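Local coordinates for uncharacterized protein (Shigella flexneri 5a str. M90T, PDB 5EUR) that is of unknown function but forms a mainly helical subunit with a small antiparallel sheet, three copies of which make up the assembly, at residues 65-68 and 69-73; 45-48 and 49-53; 75-79 and 80-84; 26-29 and 30-34; 11-15 and 16-20. All blocks are in the same frame, centred on the assembly; numbering follows the deposited sequence.

Contact 1 of 5, residues 65-68 and 69-73; sequences GDYG and KYSRW
Lys69 follows Gly68 at the point where the loop running up to 65-68 winds into the first turn of helix 68-75. Beyond CG the lysine chain is extended, and it packs on Ile3 of the second subunit. Next comes Tyr70, whose CB lies 3.4 Å from Tyr67 O. That carbonyl oxygen sits at the edge of the Tyr70 ring, close to the ring plane. The two tyrosines diverge from here: the hydroxyl of Tyr70 bonds Gly44 O and that of Tyr67 bonds Thr32 O, so the helix start is tied to two other parts of the chain. Ser71 is buried and links the turn to the loop. Its OG stands opposite the carbonyl carbon and beside its own N (chi1 -69°), which directs it back at the loop, where it accepts from Tyr67 N at 2.8 Å with an N-H...O angle of 143°. The same OG bonds Ala64 O. Ser71 N donates to Tyr67 O at 3.1 Å, approaching from above the carbonyl plane. Arg72 N makes the next i to i+4 bond, to Gly68 O at 2.9 Å, now almost in line with the C=O bond. A bend at chi3 (-81°) folds the guanidinium back, so that Gly68 C lies 3.6 Å above one of its faces, near the rim, and NH1 of Arg72 is 3.8 Å from Gly68 CA.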
loop_
_atom_site.group_PDB
_atom_site.type_symbol
_atom_site.label_atom_id
_atom_site.label_comp_id
_atom_site.label_asym_id
_atom_site.label_seq_id
_atom_site.Cartn_x
_atom_site.Cartn_y
_atom_site.Cartn_z
ATOM N N GLY A 65 0.195 -14.330 13.071
ATOM C CA GLY A 65 1.467 -14.839 13.527
ATOM C C GLY A 65 2.608 -14.755 12.539
ATOM O O GLY A 65 3.721 -15.185 12.857
ATOM N N ASP A 66 2.387 -14.192 11.349
ATOM C CA ASP A 66 3.359 -14.232 10.268
ATOM C C ASP A 66 4.298 -13.027 10.246
ATOM O O ASP A 66 4.927 -12.776 9.208
ATOM C CB ASP A 66 2.650 -14.315 8.912
ATOM C CG ASP A 66 3.371 -15.219 7.935
ATOM O OD1 ASP A 66 4.071 -16.142 8.390
ATOM O OD2 ASP A 66 3.285 -14.975 6.712
ATOM N N TYR A 67 4.404 -12.280 11.340
ATOM C CA TYR A 67 5.077 -10.979 11.328
ATOM C C TYR A 67 6.137 -10.868 12.417
ATOM O O TYR A 67 6.224 -9.855 13.125
ATOM C CB TYR A 67 4.048 -9.861 11.425
ATOM C CG TYR A 67 3.073 -9.954 10.279
ATOM C CD1 TYR A 67 3.406 -9.455 9.023
ATOM C CD2 TYR A 67 1.843 -10.583 10.433
ATOM C CE1 TYR A 67 2.537 -9.571 7.954
ATOM C CE2 TYR A 67 0.964 -10.696 9.373
ATOM C CZ TYR A 67 1.313 -10.187 8.140
ATOM O OH TYR A 67 0.432 -10.307 7.094
ATOM N N GLY A 68 6.939 -11.926 12.568
ATOM C CA GLY A 68 8.154 -11.850 13.367
ATOM C C GLY A 68 7.960 -11.256 14.748
ATOM O O GLY A 68 7.073 -11.654 15.515
ATOM N N LYS A 69 8.821 -10.295 15.088
ATOM C CA LYS A 69 8.794 -9.715 16.423
ATOM C C LYS A 69 7.432 -9.116 16.755
ATOM O O LYS A 69 6.975 -9.197 17.903
ATOM C CB LYS A 69 9.907 -8.667 16.561
ATOM C CG LYS A 69 9.680 -7.393 15.760
ATOM C CD LYS A 69 10.821 -6.401 15.947
ATOM C CE LYS A 69 10.645 -5.209 15.013
ATOM N NZ LYS A 69 11.751 -4.200 15.129
ATOM N N TYR A 70 6.760 -8.511 15.769
ATOM C CA TYR A 70 5.441 -7.954 16.034
ATOM C C TYR A 70 4.471 -9.058 16.424
ATOM O O TYR A 70 3.659 -8.880 17.341
ATOM C CB TYR A 70 4.928 -7.187 14.807
ATOM C CG TYR A 70 5.813 -6.004 14.471
ATOM C CD1 TYR A 70 5.836 -4.876 15.286
ATOM C CD2 TYR A 70 6.624 -6.009 13.348
ATOM C CE1 TYR A 70 6.655 -3.789 14.995
ATOM C CE2 TYR A 70 7.431 -4.928 13.049
ATOM C CZ TYR A 70 7.451 -3.829 13.872
ATOM O OH TYR A 70 8.280 -2.768 13.561
ATOM N N SER A 71 4.554 -10.206 15.741
ATOM C CA SER A 71 3.693 -11.335 16.112
ATOM C C SER A 71 4.025 -11.889 17.495
ATOM O O SER A 71 3.119 -12.259 18.250
ATOM C CB SER A 71 3.796 -12.442 15.077
ATOM O OG SER A 71 3.205 -12.029 13.858
ATOM N N ARG A 72 5.307 -11.995 17.831
ATOM C CA ARG A 72 5.652 -12.540 19.142
ATOM C C ARG A 72 5.187 -11.609 20.259
ATOM O O ARG A 72 4.605 -12.065 21.260
ATOM C CB ARG A 72 7.157 -12.818 19.201
ATOM C CG ARG A 72 7.597 -13.787 18.100
ATOM C CD ARG A 72 9.007 -14.345 18.279
ATOM N NE ARG A 72 10.043 -13.420 17.827
ATOM C CZ ARG A 72 10.508 -13.365 16.581
ATOM N NH1 ARG A 72 10.029 -14.183 15.649
ATOM N NH2 ARG A 72 11.452 -12.486 16.266
ATOM N N TRP A 73 5.395 -10.293 20.080
ATOM C CA TRP A 73 4.820 -9.311 20.993
ATOM C C TRP A 73 3.316 -9.495 21.128
ATOM O O TRP A 73 2.786 -9.532 22.241
ATOM C CB TRP A 73 5.100 -7.878 20.520
ATOM C CG TRP A 73 6.519 -7.441 20.444
ATOM C CD1 TRP A 73 7.612 -8.064 20.972
ATOM C CD2 TRP A 73 6.997 -6.218 19.855
ATOM N NE1 TRP A 73 8.746 -7.317 20.721
ATOM C CE2 TRP A 73 8.392 -6.183 20.035
ATOM C CE3 TRP A 73 6.375 -5.163 19.173
ATOM C CZ2 TRP A 73 9.184 -5.130 19.560
ATOM C CZ3 TRP A 73 7.159 -4.104 18.715
ATOM C CH2 TRP A 73 8.552 -4.106 18.902
#

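Contact 2 of 5, residues 45-48 and 49-53; sequences SDMA and NSNRI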
loop_
_atom_site.group_PDB
_atom_site.type_symbol
_atom_site.label_atom_id
_atom_site.label_comp_id
_atom_site.label_asym_id
_atom_site.label_seq_id
_atom_site.Cartn_x
_atom_site.Cartn_y
_atom_site.Cartn_z
ATOM N N SER A 45 8.760 0.691 17.152
ATOM C CA SER A 45 8.677 -0.068 18.391
ATOM C C SER A 45 7.426 0.274 19.195
ATOM O O SER A 45 7.393 0.065 20.413
ATOM C CB SER A 45 9.942 0.161 19.217
ATOM O OG SER A 45 11.052 -0.420 18.554
ATOM N N ASP A 46 6.390 0.794 18.532
ATOM C CA ASP A 46 5.126 1.156 19.162
ATOM C C ASP A 46 4.251 -0.094 19.251
ATOM O O ASP A 46 3.321 -0.316 18.465
ATOM C CB ASP A 46 4.470 2.278 18.372
ATOM C CG ASP A 46 3.267 2.848 19.050
ATOM O OD1 ASP A 46 2.845 2.326 20.104
ATOM O OD2 ASP A 46 2.746 3.843 18.514
ATOM N N MET A 47 4.557 -0.901 20.273
ATOM C CA MET A 47 3.943 -2.216 20.452
ATOM C C MET A 47 2.438 -2.128 20.664
ATOM O O MET A 47 1.703 -3.045 20.282
ATOM C CB MET A 47 4.632 -2.904 21.637
ATOM C CG MET A 47 4.091 -4.256 22.035
ATOM S SD MET A 47 5.028 -4.855 23.469
ATOM C CE MET A 47 4.589 -3.631 24.688
ATOM N N ALA A 48 1.952 -1.046 21.276
ATOM C CA ALA A 48 0.510 -0.883 21.432
ATOM C C ALA A 48 -0.175 -0.783 20.073
ATOM O O ALA A 48 -1.221 -1.410 19.835
ATOM C CB ALA A 48 0.214 0.350 22.285
ATOM N N ASN A 49 0.424 -0.021 19.156
ATOM C CA ASN A 49 -0.157 0.136 17.827
ATOM C C ASN A 49 -0.077 -1.166 17.044
ATOM O O ASN A 49 -1.055 -1.573 16.395
ATOM C CB ASN A 49 0.551 1.264 17.064
ATOM C CG ASN A 49 -0.226 1.721 15.841
ATOM O OD1 ASN A 49 -1.348 1.275 15.597
ATOM N ND2 ASN A 49 0.371 2.623 15.060
ATOM N N SER A 50 1.083 -1.829 17.079
ATOM C CA SER A 50 1.191 -3.074 16.320
ATOM C C SER A 50 0.266 -4.142 16.896
ATOM O O SER A 50 -0.288 -4.956 16.148
ATOM C CB SER A 50 2.645 -3.562 16.247
ATOM O OG SER A 50 3.251 -3.777 17.514
ATOM N N ASN A 51 0.055 -4.130 18.213
ATOM C CA ASN A 51 -0.907 -5.063 18.790
ATOM C C ASN A 51 -2.306 -4.803 18.264
ATOM O O ASN A 51 -3.031 -5.756 17.955
ATOM C CB ASN A 51 -0.896 -4.980 20.316
ATOM C CG ASN A 51 0.294 -5.673 20.930
ATOM O OD1 ASN A 51 0.958 -6.492 20.296
ATOM N ND2 ASN A 51 0.578 -5.342 22.187
ATOM N N ARG A 52 -2.709 -3.522 18.163
ATOM C CA ARG A 52 -4.015 -3.203 17.583
ATOM C C ARG A 52 -4.140 -3.740 16.159
ATOM O O ARG A 52 -5.137 -4.393 15.797
ATOM C CB ARG A 52 -4.244 -1.687 17.584
ATOM C CG ARG A 52 -4.653 -1.077 18.917
ATOM C CD ARG A 52 -4.825 0.453 18.779
ATOM N NE ARG A 52 -5.729 0.809 17.681
ATOM C CZ ARG A 52 -7.035 1.038 17.811
ATOM N NH1 ARG A 52 -7.613 0.967 19.001
ATOM N NH2 ARG A 52 -7.766 1.349 16.746
ATOM N N ILE A 53 -3.146 -3.433 15.319
ATOM C CA ILE A 53 -3.175 -3.911 13.939
ATOM C C ILE A 53 -3.362 -5.422 13.902
ATOM O O ILE A 53 -4.213 -5.946 13.173
ATOM C CB ILE A 53 -1.887 -3.501 13.209
ATOM C CG1 ILE A 53 -1.841 -1.980 13.031
ATOM C CG2 ILE A 53 -1.813 -4.187 11.865
ATOM C CD1 ILE A 53 -0.430 -1.473 12.697
#
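The N-terminal turn of helix 47-59, with Asp46 in the N-cap position, brings Asp46 and Asn49 together over one side of the helix start. Asp46 is also the centre of an inverse gamma turn, the weak bond from Met47 N to Ser45 O closing it. Its CG points away from its own N (chi1 -172°), placing the carboxylate beside Asn49, with OD2 of Asp46 3.7 Å from Asn49 CB. The flat ends do not stack, because the carboxylate and amide planes are turned 61° from each other. Instead they share a partner: Asp46 OD2 and Asn49 ND2 both bond Ser2 OG, which pins the N-terminal residues of the chain to this turn. On the backbone, Ser50 N donates to Asp46 O at 3.0 Å in the carbonyl plane, and Asn51 N donates to Met47 O at 2.9 Å. The side chains of Met47 and Asn51 run alongside each other in the same direction, Met47 CG lying 3.7 Å from Asn51 ND2. Ser50 holds OG between its own N and carbonyl carbon (chi1 58°), turned back on Met47 and 3.4 Å from Met47 CA. Arg52 lays its CG 3.6 Å from Ala48 O before its chain bends at chi3, and its NH2 bonds Tyr5 O. Successive carbonyls at 46, 47 and 48, each taken by an N-H four residues on, are the repeat of an alpha helix, here beginning right after Asp46 in the N-cap position.

Contact 3 of 5, residues 75-79 and 80-84; sequences AQSNA and QERQE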
loop_
_atom_site.group_PDB
_atom_site.type_symbol
_atom_site.label_atom_id
_atom_site.label_comp_id
_atom_site.label_asym_id
_atom_site.label_seq_id
_atom_site.Cartn_x
_atom_site.Cartn_y
_atom_site.Cartn_z
ATOM N N ALA A 75 1.386 -12.074 20.516
ATOM C CA ALA A 75 1.001 -13.363 21.088
ATOM C C ALA A 75 1.195 -13.393 22.593
ATOM O O ALA A 75 0.521 -14.168 23.288
ATOM C CB ALA A 75 1.801 -14.491 20.440
ATOM N N GLN A 76 2.123 -12.595 23.120
ATOM C CA GLN A 76 2.276 -12.532 24.569
ATOM C C GLN A 76 1.789 -11.210 25.164
ATOM O O GLN A 76 2.231 -10.810 26.246
ATOM C CB GLN A 76 3.724 -12.835 24.941
ATOM C CG GLN A 76 4.101 -14.250 24.492
ATOM C CD GLN A 76 5.576 -14.451 24.221
ATOM O OE1 GLN A 76 6.314 -14.928 25.080
ATOM N NE2 GLN A 76 6.016 -14.093 23.017
ATOM N N SER A 77 0.826 -10.565 24.488
ATOM C CA SER A 77 0.228 -9.277 24.812
ATOM C C SER A 77 -1.122 -9.465 25.511
ATOM O O SER A 77 -1.514 -10.587 25.850
ATOM C CB SER A 77 0.062 -8.429 23.547
ATOM O OG SER A 77 -1.039 -8.880 22.756
ATOM N N ASN A 78 -1.835 -8.351 25.737
ATOM C CA ASN A 78 -3.073 -8.324 26.519
ATOM C C ASN A 78 -4.036 -9.433 26.114
ATOM O O ASN A 78 -4.584 -9.443 25.000
ATOM C CB ASN A 78 -3.769 -6.962 26.388
ATOM C CG ASN A 78 -5.149 -6.928 27.053
ATOM O OD1 ASN A 78 -5.410 -7.657 28.004
ATOM N ND2 ASN A 78 -6.026 -6.060 26.557
ATOM N N ALA A 79 -4.260 -10.356 27.052
ATOM C CA ALA A 79 -5.059 -11.538 26.755
ATOM C C ALA A 79 -6.506 -11.177 26.449
ATOM O O ALA A 79 -7.128 -11.797 25.584
ATOM C CB ALA A 79 -4.981 -12.535 27.912
ATOM N N GLN A 80 -7.073 -10.190 27.151
ATOM C CA GLN A 80 -8.485 -9.883 26.929
ATOM C C GLN A 80 -8.719 -9.230 25.570
ATOM O O GLN A 80 -9.707 -9.540 24.890
ATOM C CB GLN A 80 -9.040 -8.996 28.040
ATOM C CG GLN A 80 -10.560 -8.926 27.996
ATOM C CD GLN A 80 -11.201 -10.291 27.748
ATOM O OE1 GLN A 80 -10.981 -11.240 28.507
ATOM N NE2 GLN A 80 -11.968 -10.404 26.662
ATOM N N GLU A 81 -7.847 -8.305 25.162
ATOM C CA GLU A 81 -8.016 -7.736 23.830
ATOM C C GLU A 81 -7.794 -8.797 22.761
ATOM O O GLU A 81 -8.535 -8.843 21.764
ATOM C CB GLU A 81 -7.081 -6.547 23.616
ATOM C CG GLU A 81 -7.787 -5.199 23.700
ATOM C CD GLU A 81 -8.866 -5.033 22.639
ATOM O OE1 GLU A 81 -8.782 -5.694 21.583
ATOM O OE2 GLU A 81 -9.808 -4.246 22.866
ATOM N N ARG A 82 -6.799 -9.676 22.967
ATOM C CA ARG A 82 -6.622 -10.788 22.037
ATOM C C ARG A 82 -7.867 -11.660 21.995
ATOM O O ARG A 82 -8.239 -12.172 20.938
ATOM C CB ARG A 82 -5.411 -11.644 22.408
ATOM C CG ARG A 82 -4.072 -11.157 21.895
ATOM C CD ARG A 82 -2.998 -12.225 22.066
ATOM N NE ARG A 82 -2.524 -12.343 23.447
ATOM C CZ ARG A 82 -2.707 -13.410 24.218
ATOM N NH1 ARG A 82 -3.349 -14.470 23.749
ATOM N NH2 ARG A 82 -2.237 -13.421 25.459
ATOM N N GLN A 83 -8.523 -11.846 23.142
ATOM C CA GLN A 83 -9.708 -12.697 23.173
ATOM C C GLN A 83 -10.884 -12.048 22.456
ATOM O O GLN A 83 -11.669 -12.738 21.800
ATOM C CB GLN A 83 -10.071 -13.035 24.622
ATOM C CG GLN A 83 -11.347 -13.853 24.769
ATOM C CD GLN A 83 -11.313 -15.174 24.020
ATOM O OE1 GLN A 83 -10.248 -15.720 23.731
ATOM N NE2 GLN A 83 -12.495 -15.701 23.708
ATOM N N GLU A 84 -11.023 -10.727 22.558
ATOM C CA GLU A 84 -12.052 -10.045 21.777
ATOM C C GLU A 84 -11.794 -10.228 20.288
ATOM O O GLU A 84 -12.727 -10.465 19.505
ATOM C CB GLU A 84 -12.103 -8.564 22.152
ATOM C CG GLU A 84 -12.650 -8.309 23.557
ATOM C CD GLU A 84 -14.032 -8.897 23.764
ATOM O OE1 GLU A 84 -14.904 -8.704 22.887
ATOM O OE2 GLU A 84 -14.242 -9.571 24.798
#
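The guanidinium of Arg82 is held between two backbone groups: Ala75 O lies 3.4 Å above the centre of one face, and Ala79 CA lies over the opposite face toward the rim. Its edge is turned to Ser77, whose carbonyl oxygen O lies near the guanidinium plane and accepts from Arg82 NH2 at 3.0 Å and from NE at 3.1 Å. This side-on grip by two nitrogens on one oxygen fixes the rotation of the group. The bend at chi3 (-77°) turns the arginine back over the loop to make it possible, so the side chain, rooted in helix 79-99, bonds the loop at Ser77 while its face covers Ala75 O at the end of helix 68-75. The second flat group is the amide of Asn78. Its OD1 accepts from Gln80 N at 3.1 Å, the donor standing above the amide plane, while Asn78 ND2 touches Glu81 CB at 3.2 Å. On the backbone, Arg82 N donates to Asn78 O and Gln83 N to Ala79 O. An N-cap asparagine closing an Asx turn onto the residue two further on is a classic way for an alpha helix to start after a short interhelical loop.

Contact 4 of 5, residues 26-29 and 30-34; sequences LSTK and YFTEI
Ser27 caps helix 28-43 where strand 24-27 ends, and its OG accepts from Tyr30 N at 3.1 Å, a classical N-cap. The conformation explains it: OG is wedged between its own N and carbonyl carbon (chi1 81°), which swings it over the first helical turn, and there it also touches Tyr30 CB. The hydroxyl is held from outside as well, by Phe22 O of the second subunit, so the cap is part of a subunit contact. Tyr30 and Phe31 both send their rings off opposite to their backbone N, and Leu26 reaches both with its two branches: CD2 is 4.2 Å from Tyr30 CD2, and CD1 is 4.0 Å from Phe31 CD1, the leucine crossing the phenylalanine at about a right angle. A bound magnesium ion lies about 3 Å from the Tyr30 side chain. Phe31 N donates to Ser27 O at 3.0 Å, and Thr32 N to Thr28 O at 2.9 Å. Lys29, kinked at chi2, chi3 and chi4, makes a weak bond from NZ to Thr32 OG1. Glu33, whose N donates to Lys29 O, has CG opposite the carbonyl carbon and beside its N (chi1 -59°), which brings Glu33 CG to 3.1 Å from Lys29 O.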
loop_
_atom_site.group_PDB
_atom_site.type_symbol
_atom_site.label_atom_id
_atom_site.label_comp_id
_atom_site.label_asym_id
_atom_site.label_seq_id
_atom_site.Cartn_x
_atom_site.Cartn_y
_atom_site.Cartn_z
ATOM N N LEU A 26 -8.294 -6.136 -2.791
ATOM C CA LEU A 26 -6.888 -6.430 -3.024
ATOM C C LEU A 26 -6.687 -7.936 -3.011
ATOM O O LEU A 26 -7.386 -8.649 -2.294
ATOM C CB LEU A 26 -5.990 -5.816 -1.938
ATOM C CG LEU A 26 -5.994 -4.305 -1.741
ATOM C CD1 LEU A 26 -5.281 -3.977 -0.429
ATOM C CD2 LEU A 26 -5.285 -3.671 -2.919
ATOM N N SER A 27 -5.694 -8.416 -3.749
ATOM C CA SER A 27 -5.350 -9.825 -3.590
ATOM C C SER A 27 -4.908 -10.054 -2.152
ATOM O O SER A 27 -4.234 -9.209 -1.550
ATOM C CB SER A 27 -4.252 -10.255 -4.568
ATOM O OG SER A 27 -2.962 -9.891 -4.117
ATOM N N THR A 28 -5.326 -11.187 -1.582
ATOM C CA THR A 28 -5.010 -11.458 -0.185
ATOM C C THR A 28 -3.513 -11.459 0.051
ATOM O O THR A 28 -3.038 -10.883 1.035
ATOM C CB THR A 28 -5.622 -12.790 0.241
ATOM O OG1 THR A 28 -7.039 -12.714 0.067
ATOM C CG2 THR A 28 -5.295 -13.084 1.699
ATOM N N LYS A 29 -2.751 -12.087 -0.849
ATOM C CA LYS A 29 -1.305 -12.164 -0.662
ATOM C C LYS A 29 -0.649 -10.792 -0.756
ATOM O O LYS A 29 0.301 -10.518 -0.022
ATOM C CB LYS A 29 -0.698 -13.129 -1.683
ATOM C CG LYS A 29 -1.145 -14.561 -1.461
ATOM C CD LYS A 29 -0.481 -15.144 -0.227
ATOM C CE LYS A 29 -1.454 -15.945 0.609
ATOM N NZ LYS A 29 -1.816 -15.174 1.842
ATOM N N TYR A 30 -1.129 -9.914 -1.640
ATOM C CA TYR A 30 -0.579 -8.557 -1.650
ATOM C C TYR A 30 -0.840 -7.869 -0.319
ATOM O O TYR A 30 0.053 -7.229 0.255
ATOM C CB TYR A 30 -1.172 -7.731 -2.797
ATOM C CG TYR A 30 -0.705 -6.295 -2.783
ATOM C CD1 TYR A 30 0.542 -5.943 -3.295
ATOM C CD2 TYR A 30 -1.507 -5.288 -2.249
ATOM C CE1 TYR A 30 0.968 -4.623 -3.274
ATOM C CE2 TYR A 30 -1.081 -3.972 -2.217
ATOM C CZ TYR A 30 0.155 -3.652 -2.732
ATOM O OH TYR A 30 0.581 -2.347 -2.696
ATOM N N PHE A 31 -2.059 -7.997 0.199
ATOM C CA PHE A 31 -2.362 -7.360 1.474
ATOM C C PHE A 31 -1.492 -7.920 2.598
ATOM O O PHE A 31 -0.930 -7.161 3.394
ATOM C CB PHE A 31 -3.843 -7.525 1.802
ATOM C CG PHE A 31 -4.248 -6.828 3.051
ATOM C CD1 PHE A 31 -4.223 -5.437 3.116
ATOM C CD2 PHE A 31 -4.652 -7.539 4.161
ATOM C CE1 PHE A 31 -4.598 -4.773 4.272
ATOM C CE2 PHE A 31 -5.026 -6.877 5.317
ATOM C CZ PHE A 31 -5.000 -5.502 5.375
ATOM N N THR A 32 -1.372 -9.249 2.695
ATOM C CA THR A 32 -0.660 -9.798 3.848
ATOM C C THR A 32 0.858 -9.719 3.703
ATOM O O THR A 32 1.554 -9.538 4.705
ATOM C CB THR A 32 -1.094 -11.242 4.118
ATOM O OG1 THR A 32 -0.788 -12.065 2.986
ATOM C CG2 THR A 32 -2.590 -11.294 4.414
ATOM N N GLU A 33 1.394 -9.837 2.488
ATOM C CA GLU A 33 2.842 -9.818 2.305
ATOM C C GLU A 33 3.409 -8.404 2.185
ATOM O O GLU A 33 4.529 -8.149 2.648
ATOM C CB GLU A 33 3.216 -10.615 1.055
ATOM C CG GLU A 33 2.780 -12.083 1.083
ATOM C CD GLU A 33 3.703 -12.955 1.904
ATOM O OE1 GLU A 33 4.702 -12.436 2.434
ATOM O OE2 GLU A 33 3.419 -14.165 2.018
ATOM N N ILE A 34 2.680 -7.479 1.548
ATOM C CA ILE A 34 3.189 -6.119 1.364
ATOM C C ILE A 34 2.549 -5.140 2.352
ATOM O O ILE A 34 3.248 -4.453 3.113
ATOM C CB ILE A 34 2.965 -5.635 -0.084
ATOM C CG1 ILE A 34 3.663 -6.564 -1.080
ATOM C CG2 ILE A 34 3.448 -4.196 -0.239
ATOM C CD1 ILE A 34 5.166 -6.404 -1.132
#

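Contact 5 of 5, residues 11-15 and 16-20; sequences ALSAD and KETVL
Asp15 OD1 is gripped by Glu17 N at 2.9 Å and by Ser13 OG at 2.7 Å, the two donors coming from opposite faces of the carboxylate. Arg126 of the third subunit adds a salt bridge to the same oxygen. The site is the tip of the beta hairpin of strands 10-12 and 18-21. A type I turn runs from Ser13 to Lys16, closed by Lys16 N donating to Ser13 O, and Lys16 itself has positive phi (68°), which helps turn the chain back toward strand 18-21. Ser13 OG serves twice, because while donating to Asp15 it accepts from Thr18 N at 3.1 Å, nearly straight at 172°. Further along, Ser13 N bonds Thr18 O, and Ala11 with Leu20 forms an antiparallel hydrogen-bonded pair with both bonds made. Leu12 and Val19 form a non-hydrogen-bonded pair on the face toward helix 28-43, Leu12 CD1 meeting Val19 CG1 at 3.7 Å. The other branch, Leu12 CD2, lies 3.6 Å from Lys16 CD, on the lysine chain whose NZ bonds Gln96 OE1.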
loop_
_atom_site.group_PDB
_atom_site.type_symbol
_atom_site.label_atom_id
_atom_site.label_comp_id
_atom_site.label_asym_id
_atom_site.label_seq_id
_atom_site.Cartn_x
_atom_site.Cartn_y
_atom_site.Cartn_z
ATOM N N ALA A 11 -12.588 -7.737 5.155
ATOM C CA ALA A 11 -13.395 -8.925 4.911
ATOM C C ALA A 11 -12.648 -9.827 3.950
ATOM O O ALA A 11 -12.163 -9.363 2.915
ATOM C CB ALA A 11 -14.766 -8.562 4.343
ATOM N N LEU A 12 -12.564 -11.108 4.287
ATOM C CA LEU A 12 -11.921 -12.094 3.434
ATOM C C LEU A 12 -12.961 -12.703 2.500
ATOM O O LEU A 12 -14.074 -13.032 2.923
ATOM C CB LEU A 12 -11.260 -13.169 4.305
ATOM C CG LEU A 12 -10.396 -14.280 3.715
ATOM C CD1 LEU A 12 -9.256 -13.703 2.903
ATOM C CD2 LEU A 12 -9.828 -15.132 4.840
ATOM N N SER A 13 -12.606 -12.827 1.226
ATOM C CA SER A 13 -13.517 -13.368 0.228
ATOM C C SER A 13 -13.796 -14.845 0.501
ATOM O O SER A 13 -13.027 -15.537 1.170
ATOM C CB SER A 13 -12.935 -13.204 -1.180
ATOM O OG SER A 13 -11.839 -14.085 -1.412
ATOM N N ALA A 14 -14.908 -15.335 -0.056
ATOM C CA ALA A 14 -15.284 -16.727 0.168
ATOM C C ALA A 14 -14.211 -17.683 -0.343
ATOM O O ALA A 14 -13.881 -18.670 0.324
ATOM C CB ALA A 14 -16.630 -17.015 -0.496
ATOM N N ASP A 15 -13.635 -17.398 -1.510
ATOM C CA ASP A 15 -12.561 -18.251 -2.006
ATOM C C ASP A 15 -11.205 -17.903 -1.409
ATOM O O ASP A 15 -10.208 -18.534 -1.773
ATOM C CB ASP A 15 -12.504 -18.215 -3.541
ATOM C CG ASP A 15 -12.172 -16.842 -4.105
ATOM O OD1 ASP A 15 -11.696 -15.956 -3.362
ATOM O OD2 ASP A 15 -12.391 -16.650 -5.318
ATOM N N LYS A 16 -11.156 -16.918 -0.507
ATOM C CA LYS A 16 -9.989 -16.456 0.241
ATOM C C LYS A 16 -8.951 -15.768 -0.631
ATOM O O LYS A 16 -7.885 -15.403 -0.117
ATOM C CB LYS A 16 -9.283 -17.579 1.022
ATOM C CG LYS A 16 -10.191 -18.616 1.688
ATOM C CD LYS A 16 -10.693 -18.133 3.040
ATOM C CE LYS A 16 -11.322 -19.268 3.855
ATOM N NZ LYS A 16 -12.461 -19.931 3.156
ATOM N N GLU A 17 -9.210 -15.572 -1.921
ATOM C CA GLU A 17 -8.162 -15.038 -2.783
ATOM C C GLU A 17 -8.060 -13.520 -2.724
ATOM O O GLU A 17 -7.013 -12.977 -3.095
ATOM C CB GLU A 17 -8.368 -15.490 -4.230
ATOM C CG GLU A 17 -8.054 -16.968 -4.431
ATOM C CD GLU A 17 -8.161 -17.406 -5.880
ATOM O OE1 GLU A 17 -8.475 -16.560 -6.746
ATOM O OE2 GLU A 17 -7.920 -18.601 -6.151
ATOM N N THR A 18 -9.102 -12.826 -2.274
ATOM C CA THR A 18 -9.032 -11.375 -2.121
ATOM C C THR A 18 -9.557 -10.955 -0.754
ATOM O O THR A 18 -10.245 -11.705 -0.055
ATOM C CB THR A 18 -9.815 -10.627 -3.223
ATOM O OG1 THR A 18 -11.207 -10.961 -3.150
ATOM C CG2 THR A 18 -9.263 -10.937 -4.615
ATOM N N VAL A 19 -9.214 -9.724 -0.378
ATOM C CA VAL A 19 -9.748 -9.084 0.806
ATOM C C VAL A 19 -10.375 -7.774 0.355
ATOM O O VAL A 19 -10.026 -7.217 -0.689
ATOM C CB VAL A 19 -8.672 -8.829 1.890
ATOM C CG1 VAL A 19 -8.200 -10.160 2.505
ATOM C CG2 VAL A 19 -7.488 -8.114 1.298
ATOM N N LEU A 20 -11.329 -7.313 1.150
ATOM C CA LEU A 20 -11.966 -6.014 0.995
ATOM C C LEU A 20 -11.591 -5.196 2.222
ATOM O O LEU A 20 -12.001 -5.523 3.344
ATOM C CB LEU A 20 -13.481 -6.168 0.853
ATOM C CG LEU A 20 -14.251 -4.882 0.580
ATOM C CD1 LEU A 20 -13.902 -4.368 -0.805
ATOM C CD2 LEU A 20 -15.739 -5.175 0.684
#

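Along the chain the order is contact 5, contact 4, contact 2, contact 1, contact 3, all within the DUF6971 region. Contacts 4 and 5 have centres about 10 Å apart and share the three-stranded sheet, where strand 24-27 pairs with strand 18-21 and Thr28 OG1 probably bonds Lys16 O. Contacts 1, 2 and 3 form a second group, with centres about 11 to 13 Å apart, at successive helix starts; Tyr70 and Trp73 pack on helix 47-59. Contact 1 touches contact 4 through the Tyr67 hydroxyl. Contacts 3 and 5 lie on opposite sides of the chain's centre, their own centres about 25 Å apart. The sheet end thus meets both neighbouring subunits, while the other group joins three successive helices.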